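Local coordinates for uncharacterized hypothetical protein (Parabacteroides merdae, PDB 4EI0), which is of unknown function but belongs to the DUF4466 family and is built largely of antiparallel beta sheets, at residues T160-Y165 with Y178-L183; L166-E171 with K192-Y197. One frame throughout, in Å; residues are numbered along the deposited sequence.

In the fold
Interactions 1 and 2 show how one short strand, 165-167, can be held by two neighbours at once. Interaction 1 ties its beginning to strand 176-178, one of the two outermost strands of this antiparallel sheet within the chain, and to the first turn of helix 180-185; interaction 2 ties its end to strand 195-199 on the other flank. Their centres lie about 11 Å apart. They meet directly where Tyr-197 N lies 2.9 Å from Cys-164 O, a probable hydrogen bond, and where Tyr-178 OH lies 3.0 Å from Asn-170 ND2, again probably bonded. Tyr-178 OH is also hydrogen-bonded to Lys-192 NZ. Both contacts appear to be structural packing within the sheet.

Interaction 1 of 2, residues T160-Y165 with Y178-L183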
ATOM      1  N   THR B 160      12.013 -44.239 -16.873  1.00 46.99           N
ATOM      2  CA  THR B 160      13.063 -45.135 -16.426  1.00 53.46           C
ATOM      3  C   THR B 160      13.040 -46.332 -17.366  1.00 60.17           C
ATOM      4  O   THR B 160      12.172 -46.444 -18.239  1.00 54.14           O
ATOM      5  CB  THR B 160      12.837 -45.589 -14.976  1.00 57.83           C
ATOM      6  OG1 THR B 160      11.648 -46.382 -14.912  1.00 64.83           O
ATOM      7  CG2 THR B 160      12.665 -44.400 -14.049  1.00 48.66           C
ATOM      8  N   ASN B 161      13.971 -47.249 -17.201  1.00 55.08           N
ATOM      9  CA  ASN B 161      13.974 -48.444 -18.037  1.00 62.11           C
ATOM     10  C   ASN B 161      12.684 -49.267 -17.935  1.00 65.37           C
ATOM     11  O   ASN B 161      12.315 -49.954 -18.883  1.00 60.65           O
ATOM     12  CB  ASN B 161      15.187 -49.318 -17.714  1.00 68.59           C
ATOM     13  CG  ASN B 161      16.431 -48.821 -18.405  1.00 90.65           C
ATOM     14  OD1 ASN B 161      16.595 -48.976 -19.630  1.00 79.06           O
ATOM     15  ND2 ASN B 161      17.304 -48.182 -17.632  1.00108.22           N
ATOM     16  N   ASP B 162      12.008 -49.182 -16.792  1.00 60.31           N
ATOM     17  CA  ASP B 162      10.729 -49.860 -16.611  1.00 73.69           C
ATOM     18  C   ASP B 162       9.553 -49.002 -17.029  1.00 59.78           C
ATOM     19  O   ASP B 162       8.557 -49.541 -17.476  1.00 60.71           O
ATOM     20  CB  ASP B 162      10.526 -50.292 -15.150  1.00 75.78           C
ATOM     21  CG  ASP B 162      11.471 -51.372 -14.728  1.00 74.80           C
ATOM     22  OD1 ASP B 162      12.098 -52.020 -15.611  1.00 63.36           O
ATOM     23  OD2 ASP B 162      11.563 -51.574 -13.502  1.00 85.22           O
ATOM     24  N   LYS B 163       9.658 -47.690 -16.808  1.00 52.55           N
ATOM     25  CA  LYS B 163       8.616 -46.757 -17.093  1.00 52.35           C
ATOM     26  C   LYS B 163       9.042 -46.064 -18.364  1.00 46.68           C
ATOM     27  O   LYS B 163       9.432 -44.899 -18.361  1.00 51.28           O
ATOM     28  CB  LYS B 163       8.451 -45.753 -15.950  1.00 54.06           C
ATOM     29  CG  LYS B 163       8.003 -46.383 -14.641  1.00 60.04           C
ATOM     30  CD  LYS B 163       7.620 -45.313 -13.631  1.00 60.82           C
ATOM     31  CE  LYS B 163       8.855 -44.709 -12.990  1.00 70.99           C
ATOM     32  NZ  LYS B 163       8.480 -43.695 -11.961  1.00 80.59           N
ATOM     33  N   CYS B 164       8.940 -46.822 -19.433  1.00 49.01           N
ATOM     34  CA  CYS B 164       9.673 -46.593 -20.617  1.00 53.88           C
ATOM     35  C   CYS B 164       8.850 -46.437 -21.880  1.00 48.04           C
ATOM     36  O   CYS B 164       9.435 -46.287 -22.928  1.00 47.07           O
ATOM     37  CB  CYS B 164      10.649 -47.772 -20.810  1.00 54.57           C
ATOM     38  SG  CYS B 164       9.912 -49.403 -21.029  1.00 59.43           S
ATOM     39  N   TYR B 165       7.528 -46.475 -21.811  1.00 48.97           N
ATOM     40  CA  TYR B 165       6.734 -46.506 -23.040  1.00 49.94           C
ATOM     41  C   TYR B 165       5.928 -45.242 -23.109  1.00 46.30           C
ATOM     42  O   TYR B 165       4.987 -45.071 -22.344  1.00 49.71           O
ATOM     43  CB  TYR B 165       5.842 -47.747 -23.050  1.00 44.11           C
ATOM     44  CG  TYR B 165       6.569 -49.042 -23.053  1.00 45.69           C
ATOM     45  CD1 TYR B 165       7.400 -49.382 -24.093  1.00 52.19           C
ATOM     46  CD2 TYR B 165       6.392 -49.975 -22.036  1.00 48.15           C
ATOM     47  CE1 TYR B 165       8.063 -50.595 -24.107  1.00 57.46           C
ATOM     48  CE2 TYR B 165       7.036 -51.194 -22.060  1.00 48.19           C
ATOM     49  CZ  TYR B 165       7.878 -51.502 -23.082  1.00 58.70           C
ATOM     50  OH  TYR B 165       8.518 -52.718 -23.102  1.00 62.40           O
ATOM     51  N   TYR B 178       3.688 -45.373 -19.845  1.00 45.32           N
ATOM     52  CA  TYR B 178       3.251 -46.717 -19.511  1.00 56.65           C
ATOM     53  C   TYR B 178       4.497 -47.481 -19.161  1.00 57.45           C
ATOM     54  O   TYR B 178       5.550 -47.187 -19.679  1.00 55.34           O
ATOM     55  CB  TYR B 178       2.579 -47.392 -20.733  1.00 46.13           C
ATOM     56  CG  TYR B 178       1.202 -46.817 -21.006  1.00 57.40           C
ATOM     57  CD1 TYR B 178       0.157 -47.024 -20.099  1.00 52.35           C
ATOM     58  CD2 TYR B 178       0.956 -46.009 -22.103  1.00 56.04           C
ATOM     59  CE1 TYR B 178      -1.096 -46.460 -20.306  1.00 49.61           C
ATOM     60  CE2 TYR B 178      -0.314 -45.440 -22.317  1.00 55.72           C
ATOM     61  CZ  TYR B 178      -1.335 -45.688 -21.420  1.00 59.60           C
ATOM     62  OH  TYR B 178      -2.583 -45.150 -21.604  1.00 59.69           O
ATOM     63  N   SER B 179       4.355 -48.459 -18.286  1.00 54.25           N
ATOM     64  CA  SER B 179       5.453 -49.291 -17.810  1.00 53.57           C
ATOM     65  C   SER B 179       5.375 -50.676 -18.342  1.00 55.79           C
ATOM     66  O   SER B 179       4.394 -51.083 -18.968  1.00 51.57           O
ATOM     67  CB  SER B 179       5.384 -49.406 -16.286  1.00 61.52           C
ATOM     68  OG  SER B 179       4.165 -50.032 -15.898  1.00 66.69           O
ATOM     69  N   LYS B 180       6.421 -51.435 -18.086  1.00 56.93           N
ATOM     70  CA  LYS B 180       6.447 -52.821 -18.461  1.00 58.80           C
ATOM     71  C   LYS B 180       5.359 -53.613 -17.721  1.00 61.61           C
ATOM     72  O   LYS B 180       4.829 -54.564 -18.272  1.00 60.18           O
ATOM     73  CB  LYS B 180       7.841 -53.400 -18.233  1.00 67.18           C
ATOM     74  CG  LYS B 180       8.871 -52.876 -19.237  1.00 66.33           C
ATOM     75  CD  LYS B 180      10.295 -53.310 -18.905  1.00 59.20           C
ATOM     76  CE  LYS B 180      11.198 -53.171 -20.129  1.00 68.87           C
ATOM     77  NZ  LYS B 180      12.622 -53.498 -19.905  1.00 73.82           N
ATOM     78  N   ALA B 181       5.026 -53.206 -16.497  1.00 59.72           N
ATOM     79  CA  ALA B 181       3.967 -53.852 -15.725  1.00 67.98           C
ATOM     80  C   ALA B 181       2.646 -53.587 -16.401  1.00 63.70           C
ATOM     81  O   ALA B 181       1.825 -54.486 -16.511  1.00 65.77           O
ATOM     82  CB  ALA B 181       3.905 -53.286 -14.330  1.00 54.40           C
ATOM     83  N   ASP B 182       2.452 -52.347 -16.858  1.00 61.88           N
ATOM     84  CA  ASP B 182       1.202 -51.978 -17.552  1.00 53.34           C
ATOM     85  C   ASP B 182       0.967 -52.870 -18.743  1.00 55.78           C
ATOM     86  O   ASP B 182      -0.116 -53.438 -18.905  1.00 63.10           O
ATOM     87  CB  ASP B 182       1.195 -50.544 -17.979  1.00 63.03           C
ATOM     88  CG  ASP B 182       1.216 -49.576 -16.808  1.00 66.60           C
ATOM     89  OD1 ASP B 182       0.661 -49.875 -15.739  1.00 75.71           O
ATOM     90  OD2 ASP B 182       1.821 -48.496 -16.957  1.00 65.32           O
ATOM     91  N   LEU B 183       2.008 -53.072 -19.540  1.00 53.56           N
ATOM     92  CA  LEU B 183       1.905 -53.943 -20.693  1.00 58.37           C
ATOM     93  C   LEU B 183       1.757 -55.418 -20.361  1.00 62.40           C
ATOM     94  O   LEU B 183       1.228 -56.160 -21.185  1.00 62.27           O
ATOM     95  CB  LEU B 183       3.074 -53.721 -21.682  1.00 61.18           C
ATOM     96  CG  LEU B 183       2.828 -52.622 -22.734  1.00 64.55           C
ATOM     97  CD1 LEU B 183       2.597 -51.268 -22.079  1.00 51.67           C
ATOM     98  CD2 LEU B 183       3.935 -52.569 -23.765  1.00 62.04           C
TER
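Asn-161 meets Lys-180 through its carbonyl oxygen, which lies 3.6 Å from Lys-180 CE, while its side-chain OD1 accepts from the backbone N of Tyr-199. At Asp-162 the backbone does the joining: Lys-180 N donates to Asp-162 O over 2.9 Å, nearly along the C=O axis, and Ser-179 CA adds a CA-H...O contact to the same oxygen. The Asp-162 side chain crosses that of Lys-180 at about a right angle, with Asp-162 OD1 still 4.6 Å from Lys-180 NZ, beyond a salt bridge; the opposite charges probably attract only mildly. The backbone of Lys-163 runs beside that of Ser-179, and Lys-163 N is held by Thr-160 OG1 in an ST motif, which probably helps to hold the loop's bend. Cys-164 SG sits between its backbone N and carbonyl carbon (chi1 62°), a setting from which it touches Lys-180 CG and reaches over the centre of the Tyr-165 ring, 3.4 Å above the plane. On the opposite ring face Leu-183 CD2 makes a CH-pi contact, 4.1 Å from the Tyr-165 centroid and offset toward the rim. Ser-179 O lies at the edge, near the ring plane. Tyr-165 and Tyr-178 form an antiparallel hydrogen-bonded pair, with Tyr-178 N to Tyr-165 O at 2.8 Å and Tyr-165 N to Tyr-178 O at 3.0 Å. Just beyond, Ser-179 and Asp-182 build a capping box that starts helix 180-185. The contact thus joins the loop after strand 152-159 to the turn from strand 176-178 into that helix, with Pro-225 touching both Tyr-165 and Leu-183.

Interaction 2 of 2, residues L166-E171 with K192-Y197; sequences LSFLNE and KIDIMY
A classic beta bulge marks the pairing of strand 165-167 with residues 192-197: Asp-194 and Ile-195 both face Leu-166. Leu-166 O takes two backbone donors, Asp-194 N at 2.9 Å and Ile-195 N at 3.2 Å, and Leu-166 N returns a bond to Ile-195 O. In this antiparallel hydrogen-bonded pair the side chains of Leu-166 and Ile-195 share a face of the sheet and meet CB to CB. Beyond the bulge, side chains take over from the backbone. Ser-167 OG stands anti to its own N (chi1 -179°), and from there it donates to Lys-192 O over 2.7 Å, tilted 34° from the carbonyl plane, while accepting from Leu-169 N in an ST turn. An alanine here would probably leave Lys-192 O and Leu-169 N without this shared partner and the turn less firmly held. Asp-194 OD2 presents its anti lone pair to Phe-168 N at 2.9 Å, and Leu-169 CG packs against the same oxygen at 3.4 Å; the other carboxylate oxygen, Asp-194 OD1, is hydrogen-bonded to Asn-230 ND2. The planes of the Phe-168 ring and the Asp-194 carboxylate are 23° apart, and the ring turns its edge to Ile-195 CD1, 3.7 Å from Phe-168 CE2. Farther out, Lys-192, its chain bent near the end, crosses Asn-170 at about a right angle and donates from NZ to Asn-170 OD1 over 2.7 Å. Leu-166 touches Ile-177 of strand 176-178, so the bulged pair belongs to the sheet of strands 176-178, 165-167 and 195-199, and Phe-168 extends from it to Ala-291 and Val-293 of strand 289-299 and Val-307 of strand 302-311, in another sheet.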
ATOM      1  N   LEU B 166       6.327 -44.342 -24.007  1.00 43.85           N
ATOM      2  CA  LEU B 166       5.678 -43.054 -24.176  1.00 45.61           C
ATOM      3  C   LEU B 166       4.538 -43.146 -25.196  1.00 42.57           C
ATOM      4  O   LEU B 166       4.748 -43.577 -26.323  1.00 47.37           O
ATOM      5  CB  LEU B 166       6.690 -41.968 -24.626  1.00 45.91           C
ATOM      6  CG  LEU B 166       7.704 -41.390 -23.645  1.00 50.27           C
ATOM      7  CD1 LEU B 166       8.599 -42.435 -22.987  1.00 50.00           C
ATOM      8  CD2 LEU B 166       8.522 -40.336 -24.390  1.00 42.92           C
ATOM      9  N   SER B 167       3.339 -42.723 -24.800  1.00 49.43           N
ATOM     10  CA  SER B 167       2.187 -42.581 -25.708  1.00 43.42           C
ATOM     11  C   SER B 167       1.774 -41.125 -25.805  1.00 40.15           C
ATOM     12  O   SER B 167       1.499 -40.460 -24.795  1.00 43.65           O
ATOM     13  CB  SER B 167       0.988 -43.383 -25.220  1.00 45.58           C
ATOM     14  OG  SER B 167      -0.104 -43.253 -26.128  1.00 48.58           O
ATOM     15  N   PHE B 168       1.665 -40.638 -27.035  1.00 45.61           N
ATOM     16  CA  PHE B 168       1.162 -39.303 -27.302  1.00 43.46           C
ATOM     17  C   PHE B 168      -0.284 -39.362 -27.768  1.00 45.62           C
ATOM     18  O   PHE B 168      -0.760 -38.391 -28.337  1.00 43.93           O
ATOM     19  CB  PHE B 168       2.024 -38.611 -28.407  1.00 49.15           C
ATOM     20  CG  PHE B 168       3.486 -38.534 -28.072  1.00 44.89           C
ATOM     21  CD1 PHE B 168       3.980 -37.543 -27.233  1.00 43.80           C
ATOM     22  CD2 PHE B 168       4.351 -39.474 -28.547  1.00 41.58           C
ATOM     23  CE1 PHE B 168       5.312 -37.491 -26.921  1.00 41.47           C
ATOM     24  CE2 PHE B 168       5.681 -39.442 -28.227  1.00 45.13           C
ATOM     25  CZ  PHE B 168       6.166 -38.460 -27.421  1.00 43.81           C
ATOM     26  N   LEU B 169      -1.019 -40.434 -27.453  1.00 52.01           N
ATOM     27  CA  LEU B 169      -2.378 -40.626 -28.024  1.00 44.26           C
ATOM     28  C   LEU B 169      -3.538 -40.465 -27.083  1.00 55.08           C
ATOM     29  O   LEU B 169      -4.670 -40.526 -27.519  1.00 46.27           O
ATOM     30  CB  LEU B 169      -2.471 -42.014 -28.719  1.00 56.96           C
ATOM     31  CG  LEU B 169      -1.356 -42.279 -29.785  1.00 60.04           C
ATOM     32  CD1 LEU B 169      -1.375 -43.638 -30.498  1.00 61.08           C
ATOM     33  CD2 LEU B 169      -1.414 -41.151 -30.823  1.00 54.09           C
ATOM     34  N   ASN B 170      -3.300 -40.244 -25.798  1.00 45.16           N
ATOM     35  CA  ASN B 170      -4.378 -40.180 -24.875  1.00 42.41           C
ATOM     36  C   ASN B 170      -5.054 -38.799 -24.912  1.00 47.88           C
ATOM     37  O   ASN B 170      -4.390 -37.768 -25.020  1.00 50.07           O
ATOM     38  CB  ASN B 170      -3.886 -40.484 -23.452  1.00 46.29           C
ATOM     39  CG  ASN B 170      -3.596 -41.944 -23.206  1.00 43.59           C
ATOM     40  OD1 ASN B 170      -3.898 -42.827 -24.013  1.00 54.96           O
ATOM     41  ND2 ASN B 170      -2.998 -42.214 -22.066  1.00 54.15           N
ATOM     42  N   GLU B 171      -6.378 -38.770 -24.747  1.00 41.47           N
ATOM     43  CA  GLU B 171      -7.152 -37.520 -24.677  1.00 49.92           C
ATOM     44  C   GLU B 171      -6.646 -36.632 -23.541  1.00 44.27           C
ATOM     45  O   GLU B 171      -6.480 -37.079 -22.395  1.00 51.11           O
ATOM     46  CB  GLU B 171      -8.626 -37.713 -24.284  1.00 65.55           C
ATOM     47  CG  GLU B 171      -9.636 -38.572 -24.964  1.00 86.92           C
ATOM     48  CD  GLU B 171     -10.969 -38.285 -24.245  1.00 78.29           C
ATOM     49  OE1 GLU B 171     -11.365 -38.968 -23.239  1.00 51.91           O
ATOM     50  OE2 GLU B 171     -11.573 -37.273 -24.649  1.00 51.59           O
ATOM     51  N   LYS B 192      -0.748 -48.346 -28.475  1.00 50.88           N
ATOM     52  CA  LYS B 192      -0.741 -46.894 -28.179  1.00 54.08           C
ATOM     53  C   LYS B 192       0.680 -46.306 -28.035  1.00 44.42           C
ATOM     54  O   LYS B 192       0.815 -45.103 -27.866  1.00 50.52           O
ATOM     55  CB  LYS B 192      -1.462 -46.618 -26.833  1.00 62.62           C
ATOM     56  CG  LYS B 192      -2.943 -46.387 -26.961  1.00 66.06           C
ATOM     57  CD  LYS B 192      -3.703 -46.742 -25.691  1.00 73.46           C
ATOM     58  CE  LYS B 192      -3.368 -45.804 -24.571  1.00 59.60           C
ATOM     59  NZ  LYS B 192      -4.549 -45.428 -23.756  1.00 52.97           N
ATOM     60  N   ILE B 193       1.711 -47.159 -28.038  1.00 47.98           N
ATOM     61  CA  ILE B 193       3.055 -46.713 -27.726  1.00 46.42           C
ATOM     62  C   ILE B 193       3.695 -46.151 -28.975  1.00 51.44           C
ATOM     63  O   ILE B 193       3.741 -46.818 -30.021  1.00 44.16           O
ATOM     64  CB  ILE B 193       3.963 -47.821 -27.166  1.00 47.21           C
ATOM     65  CG1 ILE B 193       3.299 -48.506 -25.968  1.00 46.23           C
ATOM     66  CG2 ILE B 193       5.327 -47.205 -26.756  1.00 45.11           C
ATOM     67  CD1 ILE B 193       2.720 -47.594 -24.941  1.00 49.25           C
ATOM     68  N   ASP B 194       4.225 -44.935 -28.824  1.00 50.62           N
ATOM     69  CA  ASP B 194       4.896 -44.211 -29.877  1.00 46.56           C
ATOM     70  C   ASP B 194       6.416 -44.274 -29.777  1.00 46.12           C
ATOM     71  O   ASP B 194       7.106 -44.363 -30.805  1.00 44.69           O
ATOM     72  CB  ASP B 194       4.337 -42.760 -29.893  1.00 46.03           C
ATOM     73  CG  ASP B 194       2.847 -42.764 -30.192  1.00 52.83           C
ATOM     74  OD1 ASP B 194       2.510 -43.405 -31.219  1.00 59.62           O
ATOM     75  OD2 ASP B 194       2.022 -42.235 -29.401  1.00 48.71           O
ATOM     76  N   ILE B 195       6.933 -44.285 -28.566  1.00 47.77           N
ATOM     77  CA  ILE B 195       8.379 -44.267 -28.348  1.00 48.58           C
ATOM     78  C   ILE B 195       8.699 -45.177 -27.177  1.00 46.62           C
ATOM     79  O   ILE B 195       7.983 -45.168 -26.164  1.00 44.57           O
ATOM     80  CB  ILE B 195       8.896 -42.818 -28.033  1.00 43.90           C
ATOM     81  CG1 ILE B 195       8.830 -41.932 -29.288  1.00 48.48           C
ATOM     82  CG2 ILE B 195      10.335 -42.855 -27.563  1.00 45.95           C
ATOM     83  CD1 ILE B 195       9.141 -40.465 -29.077  1.00 52.68           C
HETATM   84  N   MSE B 196       9.760 -45.961 -27.319  1.00 46.60           N
HETATM   85  CA  MSE B 196      10.322 -46.712 -26.209  1.00 47.26           C
HETATM   86  C   MSE B 196      11.636 -46.073 -25.811  1.00 50.83           C
HETATM   87  O   MSE B 196      12.547 -45.932 -26.641  1.00 45.68           O
HETATM   88  CB  MSE B 196      10.561 -48.169 -26.567  1.00 46.73           C
HETATM   89  CG  MSE B 196      11.206 -48.969 -25.413  1.00 49.22           C
HETATM   90 SE   MSE B 196      11.437 -50.807 -25.878  0.75 54.71          SE
HETATM   91  CE  MSE B 196      12.010 -51.571 -24.129  1.00 59.69           C
ATOM     92  N   TYR B 197      11.714 -45.678 -24.547  1.00 46.60           N
ATOM     93  CA  TYR B 197      12.970 -45.232 -23.957  1.00 46.76           C
ATOM     94  C   TYR B 197      13.765 -46.416 -23.474  1.00 54.30           C
ATOM     95  O   TYR B 197      13.200 -47.378 -22.969  1.00 52.20           O
ATOM     96  CB  TYR B 197      12.669 -44.335 -22.785  1.00 46.57           C
ATOM     97  CG  TYR B 197      13.830 -44.148 -21.892  1.00 52.85           C
ATOM     98  CD1 TYR B 197      14.793 -43.184 -22.191  1.00 58.92           C
ATOM     99  CD2 TYR B 197      13.993 -44.918 -20.758  1.00 55.35           C
ATOM    100  CE1 TYR B 197      15.890 -42.989 -21.387  1.00 57.37           C
ATOM    101  CE2 TYR B 197      15.109 -44.736 -19.931  1.00 65.55           C
ATOM    102  CZ  TYR B 197      16.055 -43.768 -20.253  1.00 65.52           C
ATOM    103  OH  TYR B 197      17.130 -43.527 -19.450  1.00 53.43           O
TER